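Local coordinates for cell division control protein 4 (Saccharomyces cerevisiae, PDB 3V7D) that recognises phosphorylated target proteins, among them the CDK inhibitor Sic1, as the substrate-binding F-box subunit of an SCF ubiquitin ligase, at residues V273-G278 and Y314-D319; R324-S329 and L358-K363; L292-V297 and Y304-H309. The protein carries 1 engineered substitution. One frame throughout, in Å; residues are numbered along the deposited sequence.

All three contacts lie in the WD40 propeller of the protein, in three successive blades built from residues 273-306, 313-348 and 355-389. Contact 1 joins the first strands of the first two of these blades, and contact 2 joins the second strand of the middle blade to the first strand of the third. Contact 3 is a hairpin of the third and fourth strands of the sheet that begins with strand 273-279, and is nested in the chain loop closed by contact 1; contact 2 opens later. Centres of contacts 1 and 2 are about 9 Å apart, 1 and 3 about 10 Å, 2 and 3 about 15 Å. Contacts 1 and 2 thus link successive blades, while contact 3 closes a hairpin inside one.

Contact 1 of 3, residues V273-G278 and Y314-D319; sequences VRTVSG and YSTIYD
Thr275 and Ser277 both carry their hydroxyl oxygen anti to the backbone N (chi1 174° and 173°), and this turns the two oxygens onto backbone N-H groups of strand 314-319. Ser277 OG takes the N-H of Tyr318 N at 2.8 Å, with a nearly straight angle of 169° at the hydrogen. Thr275 OG1 accepts from Thr316 N at 3.2 Å through a more bent bond. Thr275 CG2 packs 3.7 Å from Ser315 CA, and Ser277 CB sits 3.4 Å from Thr316 O. The strands run almost parallel, their axes 5.6 Å apart at the closest approach, and the two side-chain hydroxyls bridge them in place of a ladder of backbone bonds. At the other end Arg274 meets Tyr314 obliquely, Arg274 NE lying 3.8 Å from Tyr314 CD2, while NH2 comes in at the edge of the ring. Arg274 also makes a weak hydrogen bond from NE to Tyr288 OH. Both residues reach the bound peptide: Arg274 packs on a modified side chain of it and Tyr314 on an apolar one, consistent with the binding of phosphorylated targets by this propeller. Each strand carries a classic beta bulge here, Arg274 and Thr275 facing Gly286, Tyr314 and Ser315 facing Ala328. Strands 282-287 and 324-329 are their neighbours, each in its own sheet, with strand 355-360 of the next blade against Ser315 and Ile317.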
loop_
_atom_site.group_PDB
_atom_site.type_symbol
_atom_site.label_atom_id
_atom_site.label_comp_id
_atom_site.label_asym_id
_atom_site.label_seq_id
_atom_site.Cartn_x
_atom_site.Cartn_y
_atom_site.Cartn_z
ATOM N N VAL B 273 15.731 -25.974 -4.064
ATOM C CA VAL B 273 15.410 -24.558 -4.160
ATOM C C VAL B 273 14.018 -24.340 -3.589
ATOM O O VAL B 273 13.013 -24.681 -4.216
ATOM C CB VAL B 273 15.471 -24.048 -5.608
ATOM C CG1 VAL B 273 15.094 -22.574 -5.658
ATOM C CG2 VAL B 273 16.866 -24.268 -6.184
ATOM N N ARG B 274 13.977 -23.778 -2.387
ATOM C CA ARG B 274 12.754 -23.689 -1.602
ATOM C C ARG B 274 11.912 -22.465 -1.944
ATOM O O ARG B 274 10.686 -22.514 -1.899
ATOM C CB ARG B 274 13.103 -23.672 -0.112
ATOM C CG ARG B 274 11.905 -23.662 0.816
ATOM C CD ARG B 274 10.997 -24.853 0.560
ATOM N NE ARG B 274 9.967 -24.959 1.585
ATOM C CZ ARG B 274 8.814 -24.300 1.553
ATOM N NH1 ARG B 274 8.536 -23.493 0.539
ATOM N NH2 ARG B 274 7.934 -24.457 2.535
ATOM N N THR B 275 12.572 -21.365 -2.281
ATOM C CA THR B 275 11.868 -20.109 -2.498
ATOM C C THR B 275 12.510 -19.288 -3.610
ATOM O O THR B 275 13.714 -19.375 -3.845
ATOM C CB THR B 275 11.823 -19.272 -1.209
ATOM O OG1 THR B 275 11.261 -17.986 -1.491
ATOM C CG2 THR B 275 13.228 -19.097 -0.644
ATOM N N VAL B 276 11.697 -18.493 -4.292
ATOM C CA VAL B 276 12.183 -17.670 -5.389
ATOM C C VAL B 276 11.390 -16.361 -5.467
ATOM O O VAL B 276 10.175 -16.343 -5.263
ATOM C CB VAL B 276 12.114 -18.438 -6.726
ATOM C CG1 VAL B 276 10.681 -18.820 -7.049
ATOM C CG2 VAL B 276 12.718 -17.625 -7.853
ATOM N N SER B 277 12.087 -15.264 -5.740
ATOM C CA SER B 277 11.455 -13.952 -5.815
ATOM C C SER B 277 12.208 -13.088 -6.814
ATOM O O SER B 277 13.410 -12.876 -6.671
ATOM C CB SER B 277 11.455 -13.284 -4.436
ATOM O OG SER B 277 10.986 -11.947 -4.506
ATOM N N GLY B 278 11.509 -12.593 -7.828
ATOM C CA GLY B 278 12.162 -11.806 -8.858
ATOM C C GLY B 278 11.401 -10.582 -9.333
ATOM O O GLY B 278 10.198 -10.452 -9.113
ATOM N N TYR B 314 13.932 -20.600 3.943
ATOM C CA TYR B 314 12.556 -20.991 3.667
ATOM C C TYR B 314 11.796 -19.948 2.856
ATOM O O TYR B 314 10.824 -20.267 2.178
ATOM C CB TYR B 314 11.815 -21.302 4.968
ATOM C CG TYR B 314 11.920 -22.750 5.378
ATOM C CD1 TYR B 314 12.994 -23.205 6.131
ATOM C CD2 TYR B 314 10.951 -23.669 4.997
ATOM C CE1 TYR B 314 13.093 -24.534 6.501
ATOM C CE2 TYR B 314 11.040 -24.996 5.362
ATOM C CZ TYR B 314 12.111 -25.426 6.113
ATOM O OH TYR B 314 12.200 -26.754 6.474
ATOM N N SER B 315 12.253 -18.703 2.915
ATOM C CA SER B 315 11.551 -17.622 2.248
ATOM C C SER B 315 12.489 -16.484 1.881
ATOM O O SER B 315 13.359 -16.104 2.667
ATOM C CB SER B 315 10.437 -17.093 3.153
ATOM O OG SER B 315 9.727 -16.050 2.520
ATOM N N THR B 316 12.303 -15.935 0.687
ATOM C CA THR B 316 13.029 -14.731 0.307
ATOM C C THR B 316 12.163 -13.739 -0.464
ATOM O O THR B 316 11.236 -14.113 -1.189
ATOM C CB THR B 316 14.296 -15.046 -0.509
ATOM O OG1 THR B 316 15.124 -13.878 -0.569
ATOM C CG2 THR B 316 13.940 -15.492 -1.926
ATOM N N ILE B 317 12.469 -12.462 -0.288
ATOM C CA ILE B 317 11.826 -11.413 -1.059
ATOM C C ILE B 317 12.888 -10.548 -1.713
ATOM O O ILE B 317 13.843 -10.126 -1.062
ATOM C CB ILE B 317 10.930 -10.530 -0.178
ATOM C CG1 ILE B 317 9.709 -11.325 0.301
ATOM C CG2 ILE B 317 10.489 -9.283 -0.939
ATOM C CD1 ILE B 317 8.733 -10.503 1.106
ATOM N N TYR B 318 12.735 -10.304 -3.009
ATOM C CA TYR B 318 13.575 -9.330 -3.682
ATOM C C TYR B 318 12.914 -7.957 -3.595
ATOM O O TYR B 318 11.936 -7.685 -4.286
ATOM C CB TYR B 318 13.816 -9.729 -5.142
ATOM C CG TYR B 318 14.542 -8.682 -5.959
ATOM C CD1 TYR B 318 15.596 -7.954 -5.418
ATOM C CD2 TYR B 318 14.187 -8.433 -7.282
ATOM C CE1 TYR B 318 16.266 -6.998 -6.163
ATOM C CE2 TYR B 318 14.856 -7.480 -8.039
ATOM C CZ TYR B 318 15.893 -6.766 -7.471
ATOM O OH TYR B 318 16.563 -5.816 -8.209
ATOM N N ASP B 319 13.446 -7.106 -2.724
ATOM C CA ASP B 319 12.994 -5.726 -2.628
ATOM C C ASP B 319 13.640 -4.941 -3.762
ATOM O O ASP B 319 14.737 -4.414 -3.606
ATOM C CB ASP B 319 13.402 -5.131 -1.277
ATOM C CG ASP B 319 12.799 -3.754 -1.029
ATOM O OD1 ASP B 319 12.227 -3.159 -1.969
ATOM O OD2 ASP B 319 12.910 -3.260 0.114
#

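Contact 2 of 3, residues R324-S329 and L358-K363; sequences RCISAS and LRLSDK
Ala328 and Leu358 have the nearest CA atoms, 7.2 Å apart, of two strands that do not belong to one sheet. Strands 324-329 and 358-360 run in roughly opposite directions, at 155°, with axes no nearer than 8.8 Å, and no hydrogen bond joins the two segments. What bridges the gap is hydrocarbon. Leu358 does most of the work. Its CG stands anti to the carbonyl carbon (chi1 -66°), and from there the branched end pushes against the methyl of Ala328, with Leu358 CG and CD1 each 3.7 Å from Ala328 CB and CD2 only slightly farther. CD1 serves a second neighbour too, Leu358 CD1 lying 3.8 Å from Ile326 CG2, where the two side chains cross obliquely. These are strands of successive blades of the WD40 propeller, the second strand of one and the first strand of the next, so the contact belongs to the apolar seam between blades. An alanine in place of Leu358 would remove CG and both methyls and would probably leave Ala328 CB and Ile326 CG2 facing a gap in that seam. Farther along, Ile326 CD1 and Leu360 CD2 meet more loosely at 4.4 Å, near the edge of the contact. Strand 313-319 lies beside both segments: Ser315 and Ile317 pack on Leu358, and Asp319 on Leu360. Ser327 points away from strand 358-360, toward the preceding blade, and its OG hydrogen-bonds to His309 NE2 and to Trp337 NE1; with Asp331 these residues form the Asp-His-Ser-Trp tetrad familiar from WD40 repeats. Just past Leu360, Ser361 OG hydrogen-bonds to Asp403 OD1 of the following blade.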
loop_
_atom_site.group_PDB
_atom_site.type_symbol
_atom_site.label_atom_id
_atom_site.label_comp_id
_atom_site.label_asym_id
_atom_site.label_seq_id
_atom_site.Cartn_x
_atom_site.Cartn_y
_atom_site.Cartn_z
ATOM N N ARG B 324 17.356 -4.523 -2.536
ATOM C CA ARG B 324 17.790 -5.316 -1.397
ATOM C C ARG B 324 17.198 -6.714 -1.458
ATOM O O ARG B 324 16.241 -6.967 -2.188
ATOM C CB ARG B 324 17.353 -4.661 -0.087
ATOM C CG ARG B 324 17.961 -3.300 0.188
ATOM C CD ARG B 324 17.320 -2.685 1.424
ATOM N NE ARG B 324 17.790 -1.326 1.674
ATOM C CZ ARG B 324 17.269 -0.517 2.591
ATOM N NH1 ARG B 324 16.256 -0.929 3.344
ATOM N NH2 ARG B 324 17.758 0.703 2.753
ATOM N N CYS B 325 17.776 -7.619 -0.678
ATOM C CA CYS B 325 17.206 -8.942 -0.516
ATOM C C CYS B 325 16.921 -9.221 0.949
ATOM O O CYS B 325 17.730 -8.905 1.827
ATOM C CB CYS B 325 18.142 -10.020 -1.057
ATOM S SG CYS B 325 17.576 -11.686 -0.642
ATOM N N ILE B 326 15.766 -9.818 1.201
ATOM C CA ILE B 326 15.383 -10.227 2.542
ATOM C C ILE B 326 15.297 -11.744 2.565
ATOM O O ILE B 326 14.682 -12.346 1.682
ATOM C CB ILE B 326 14.018 -9.633 2.920
ATOM C CG1 ILE B 326 14.045 -8.117 2.741
ATOM C CG2 ILE B 326 13.642 -10.016 4.343
ATOM C CD1 ILE B 326 12.709 -7.526 2.352
ATOM N N SER B 327 15.925 -12.363 3.561
ATOM C CA SER B 327 15.961 -13.821 3.645
ATOM C C SER B 327 15.512 -14.307 5.016
ATOM O O SER B 327 15.864 -13.717 6.036
ATOM C CB SER B 327 17.367 -14.341 3.339
ATOM O OG SER B 327 18.317 -13.856 4.274
ATOM N N ALA B 328 14.728 -15.382 5.037
ATOM C CA ALA B 328 14.222 -15.926 6.293
ATOM C C ALA B 328 14.641 -17.377 6.425
ATOM O O ALA B 328 14.544 -18.146 5.469
ATOM C CB ALA B 328 12.706 -15.791 6.369
ATOM N N SER B 329 15.103 -17.760 7.609
ATOM C CA SER B 329 15.757 -19.055 7.752
ATOM C C SER B 329 15.294 -19.889 8.937
ATOM O O SER B 329 14.692 -19.383 9.881
ATOM C CB SER B 329 17.279 -18.875 7.818
ATOM O OG SER B 329 17.926 -20.080 8.200
ATOM N N LEU B 358 7.429 -14.456 4.764
ATOM C CA LEU B 358 7.804 -13.050 4.630
ATOM C C LEU B 358 6.837 -12.332 3.713
ATOM O O LEU B 358 6.420 -12.881 2.693
ATOM C CB LEU B 358 9.204 -12.909 4.031
ATOM C CG LEU B 358 10.414 -13.388 4.820
ATOM C CD1 LEU B 358 11.675 -13.221 3.971
ATOM C CD2 LEU B 358 10.523 -12.628 6.133
ATOM N N ARG B 359 6.490 -11.101 4.073
ATOM C CA ARG B 359 5.710 -10.238 3.194
ATOM C C ARG B 359 6.255 -8.821 3.275
ATOM O O ARG B 359 6.759 -8.402 4.317
ATOM C CB ARG B 359 4.232 -10.246 3.580
ATOM C CG ARG B 359 3.530 -11.572 3.361
ATOM C CD ARG B 359 2.925 -11.667 1.990
ATOM N NE ARG B 359 2.184 -12.912 1.820
ATOM C CZ ARG B 359 1.760 -13.362 0.645
ATOM N NH1 ARG B 359 2.006 -12.662 -0.457
ATOM N NH2 ARG B 359 1.096 -14.507 0.571
ATOM N N LEU B 360 6.160 -8.091 2.171
ATOM C CA LEU B 360 6.609 -6.709 2.134
ATOM C C LEU B 360 5.487 -5.817 1.630
ATOM O O LEU B 360 5.025 -5.971 0.500
ATOM C CB LEU B 360 7.840 -6.572 1.237
ATOM C CG LEU B 360 8.516 -5.203 1.149
ATOM C CD1 LEU B 360 8.979 -4.732 2.523
ATOM C CD2 LEU B 360 9.687 -5.247 0.167
ATOM N N SER B 361 5.026 -4.909 2.484
ATOM C CA SER B 361 4.106 -3.862 2.056
ATOM C C SER B 361 4.919 -2.588 1.899
ATOM O O SER B 361 6.120 -2.588 2.161
ATOM C CB SER B 361 2.992 -3.651 3.079
ATOM O OG SER B 361 3.479 -2.997 4.238
ATOM N N ASP B 362 4.272 -1.508 1.478
ATOM C CA ASP B 362 4.968 -0.241 1.265
ATOM C C ASP B 362 5.756 0.225 2.492
ATOM O O ASP B 362 6.846 0.772 2.351
ATOM C CB ASP B 362 3.990 0.859 0.827
ATOM C CG ASP B 362 3.538 0.703 -0.612
ATOM O OD1 ASP B 362 4.338 0.213 -1.439
ATOM O OD2 ASP B 362 2.382 1.074 -0.917
ATOM N N LYS B 363 5.221 -0.001 3.690
ATOM C CA LYS B 363 5.892 0.482 4.895
ATOM C C LYS B 363 6.373 -0.607 5.863
ATOM O O LYS B 363 7.186 -0.335 6.747
ATOM C CB LYS B 363 5.022 1.511 5.628
ATOM C CG LYS B 363 3.802 0.943 6.299
ATOM C CD LYS B 363 2.891 2.052 6.828
ATOM C CE LYS B 363 3.510 2.789 8.011
ATOM N NZ LYS B 363 2.535 3.685 8.697
#

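Contact 3 of 3, residues L292-V297 and Y304-H309; sequences LIVWDV and YILSGH
Leu292 and Leu306 form a hydrogen-bonded antiparallel pair: Leu306 N gives to Leu292 O at 2.7 Å, and Leu292 N to Leu306 O at 3.2 Å. Val294 and Tyr304 repeat the pattern, with Val294 N to Tyr304 O at 3.0 Å and a weak, longer return bond from Tyr304 N to Val294 O. On the sheet face of these four residues Leu292 CB touches Leu306 CB at 4.0 Å. Val294 CG2 lies 4.1 Å from Leu306 CD1, and Val294 CB comes to the edge of the Tyr304 ring, near its plane. On the other face the contact is smaller: Ile293 CG1 reaches Ile305 CG1 at 4.4 Å. Ile293 also lays CG2 over the centre of the Trp295 ring, 3.3 Å above its plane. Farther along the chain, at His309, Leu292 CD1 touches the edge of the ring at His309 CD2, 4.2 Å away. The ring is held at both nitrogens, ND1 by Asp331 and NE2 by Ser327, which fixes its rotation. Trp295 in turn is tied by NE1 to Ser285. The hairpin 292-296 and 301-306 makes the last two strands of its blade; strand 282-287 flanks it within the sheet, and strand 324-329 of the next blade packs Cys325 on Leu292 and Leu306.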
loop_
_atom_site.group_PDB
_atom_site.type_symbol
_atom_site.label_atom_id
_atom_site.label_comp_id
_atom_site.label_asym_id
_atom_site.label_seq_id
_atom_site.Cartn_x
_atom_site.Cartn_y
_atom_site.Cartn_z
ATOM N N LEU B 292 21.570 -18.100 -0.469
ATOM C CA LEU B 292 20.743 -17.544 -1.525
ATOM C C LEU B 292 21.623 -17.147 -2.697
ATOM O O LEU B 292 22.805 -16.854 -2.523
ATOM C CB LEU B 292 19.966 -16.325 -1.036
ATOM C CG LEU B 292 19.062 -16.529 0.177
ATOM C CD1 LEU B 292 19.780 -16.090 1.444
ATOM C CD2 LEU B 292 17.774 -15.764 -0.013
ATOM N N ILE B 293 21.045 -17.141 -3.892
ATOM C CA ILE B 293 21.768 -16.671 -5.061
ATOM C C ILE B 293 20.971 -15.595 -5.785
ATOM O O ILE B 293 19.760 -15.727 -5.974
ATOM C CB ILE B 293 22.117 -17.826 -6.030
ATOM C CG1 ILE B 293 22.983 -18.871 -5.322
ATOM C CG2 ILE B 293 22.852 -17.293 -7.241
ATOM C CD1 ILE B 293 23.454 -20.001 -6.225
ATOM N N VAL B 294 21.654 -14.519 -6.162
ATOM C CA VAL B 294 21.048 -13.465 -6.961
ATOM C C VAL B 294 21.413 -13.691 -8.419
ATOM O O VAL B 294 22.587 -13.663 -8.781
ATOM C CB VAL B 294 21.542 -12.078 -6.531
ATOM C CG1 VAL B 294 20.813 -10.992 -7.310
ATOM C CG2 VAL B 294 21.355 -11.888 -5.034
ATOM N N TRP B 295 20.405 -13.925 -9.253
ATOM C CA TRP B 295 20.640 -14.265 -10.651
ATOM C C TRP B 295 20.324 -13.107 -11.592
ATOM O O TRP B 295 19.521 -12.232 -11.272
ATOM C CB TRP B 295 19.791 -15.470 -11.057
ATOM C CG TRP B 295 19.929 -16.674 -10.175
ATOM C CD1 TRP B 295 19.156 -16.994 -9.095
ATOM C CD2 TRP B 295 20.880 -17.736 -10.316
ATOM N NE1 TRP B 295 19.574 -18.183 -8.549
ATOM C CE2 TRP B 295 20.629 -18.661 -9.283
ATOM C CE3 TRP B 295 21.923 -17.992 -11.210
ATOM C CZ2 TRP B 295 21.386 -19.819 -9.117
ATOM C CZ3 TRP B 295 22.673 -19.143 -11.046
ATOM C CH2 TRP B 295 22.402 -20.040 -10.007
ATOM N N ASP B 296 20.963 -13.123 -12.757
ATOM C CA ASP B 296 20.628 -12.216 -13.847
ATOM C C ASP B 296 20.090 -13.068 -14.990
ATOM O O ASP B 296 20.858 -13.613 -15.781
ATOM C CB ASP B 296 21.866 -11.435 -14.298
ATOM C CG ASP B 296 21.541 -10.324 -15.288
ATOM O OD1 ASP B 296 20.690 -10.526 -16.178
ATOM O OD2 ASP B 296 22.147 -9.238 -15.177
ATOM N N VAL B 297 18.769 -13.176 -15.077
ATOM C CA VAL B 297 18.141 -14.088 -16.025
ATOM C C VAL B 297 18.209 -13.595 -17.467
ATOM O O VAL B 297 17.775 -14.287 -18.386
ATOM C CB VAL B 297 16.680 -14.369 -15.648
ATOM C CG1 VAL B 297 16.613 -15.012 -14.273
ATOM C CG2 VAL B 297 15.867 -13.084 -15.688
ATOM N N TYR B 304 25.583 -12.847 -7.217
ATOM C CA TYR B 304 26.080 -12.966 -5.854
ATOM C C TYR B 304 25.642 -14.272 -5.215
ATOM O O TYR B 304 24.608 -14.839 -5.565
ATOM C CB TYR B 304 25.582 -11.807 -4.991
ATOM C CG TYR B 304 25.923 -10.433 -5.511
ATOM C CD1 TYR B 304 27.229 -9.955 -5.470
ATOM C CD2 TYR B 304 24.935 -9.600 -6.020
ATOM C CE1 TYR B 304 27.541 -8.690 -5.937
ATOM C CE2 TYR B 304 25.236 -8.336 -6.489
ATOM C CZ TYR B 304 26.539 -7.886 -6.447
ATOM O OH TYR B 304 26.840 -6.628 -6.913
ATOM N N ILE B 305 26.445 -14.743 -4.270
ATOM C CA ILE B 305 26.036 -15.825 -3.398
ATOM C C ILE B 305 25.964 -15.259 -1.992
ATOM O O ILE B 305 26.954 -14.745 -1.469
ATOM C CB ILE B 305 27.022 -16.994 -3.423
ATOM C CG1 ILE B 305 27.182 -17.523 -4.851
ATOM C CG2 ILE B 305 26.549 -18.095 -2.490
ATOM C CD1 ILE B 305 28.180 -18.662 -4.978
ATOM N N LEU B 306 24.783 -15.338 -1.393
ATOM C CA LEU B 306 24.563 -14.778 -0.072
ATOM C C LEU B 306 24.734 -15.857 0.994
ATOM O O LEU B 306 23.828 -16.657 1.245
ATOM C CB LEU B 306 23.174 -14.141 0.000
ATOM C CG LEU B 306 22.866 -13.150 -1.131
ATOM C CD1 LEU B 306 21.503 -12.496 -0.934
ATOM C CD2 LEU B 306 23.966 -12.092 -1.256
ATOM N N SER B 307 25.911 -15.871 1.611
ATOM C CA SER B 307 26.259 -16.887 2.596
ATOM C C SER B 307 26.290 -16.280 3.987
ATOM O O SER B 307 26.623 -15.107 4.149
ATOM C CB SER B 307 27.634 -17.483 2.279
ATOM O OG SER B 307 27.721 -17.880 0.923
ATOM N N GLY B 308 25.961 -17.080 4.994
ATOM C CA GLY B 308 25.967 -16.601 6.363
ATOM C C GLY B 308 24.922 -17.251 7.250
ATOM O O GLY B 308 25.163 -17.451 8.441
ATOM N N HIS B 309 23.758 -17.566 6.686
ATOM C CA HIS B 309 22.742 -18.298 7.434
ATOM C C HIS B 309 23.322 -19.651 7.839
ATOM O O HIS B 309 24.136 -20.223 7.116
ATOM C CB HIS B 309 21.460 -18.480 6.612
ATOM C CG HIS B 309 20.557 -17.281 6.617
ATOM N ND1 HIS B 309 19.861 -16.875 7.737
ATOM C CD2 HIS B 309 20.226 -16.408 5.635
ATOM C CE1 HIS B 309 19.150 -15.801 7.447
ATOM N NE2 HIS B 309 19.353 -15.497 6.177
#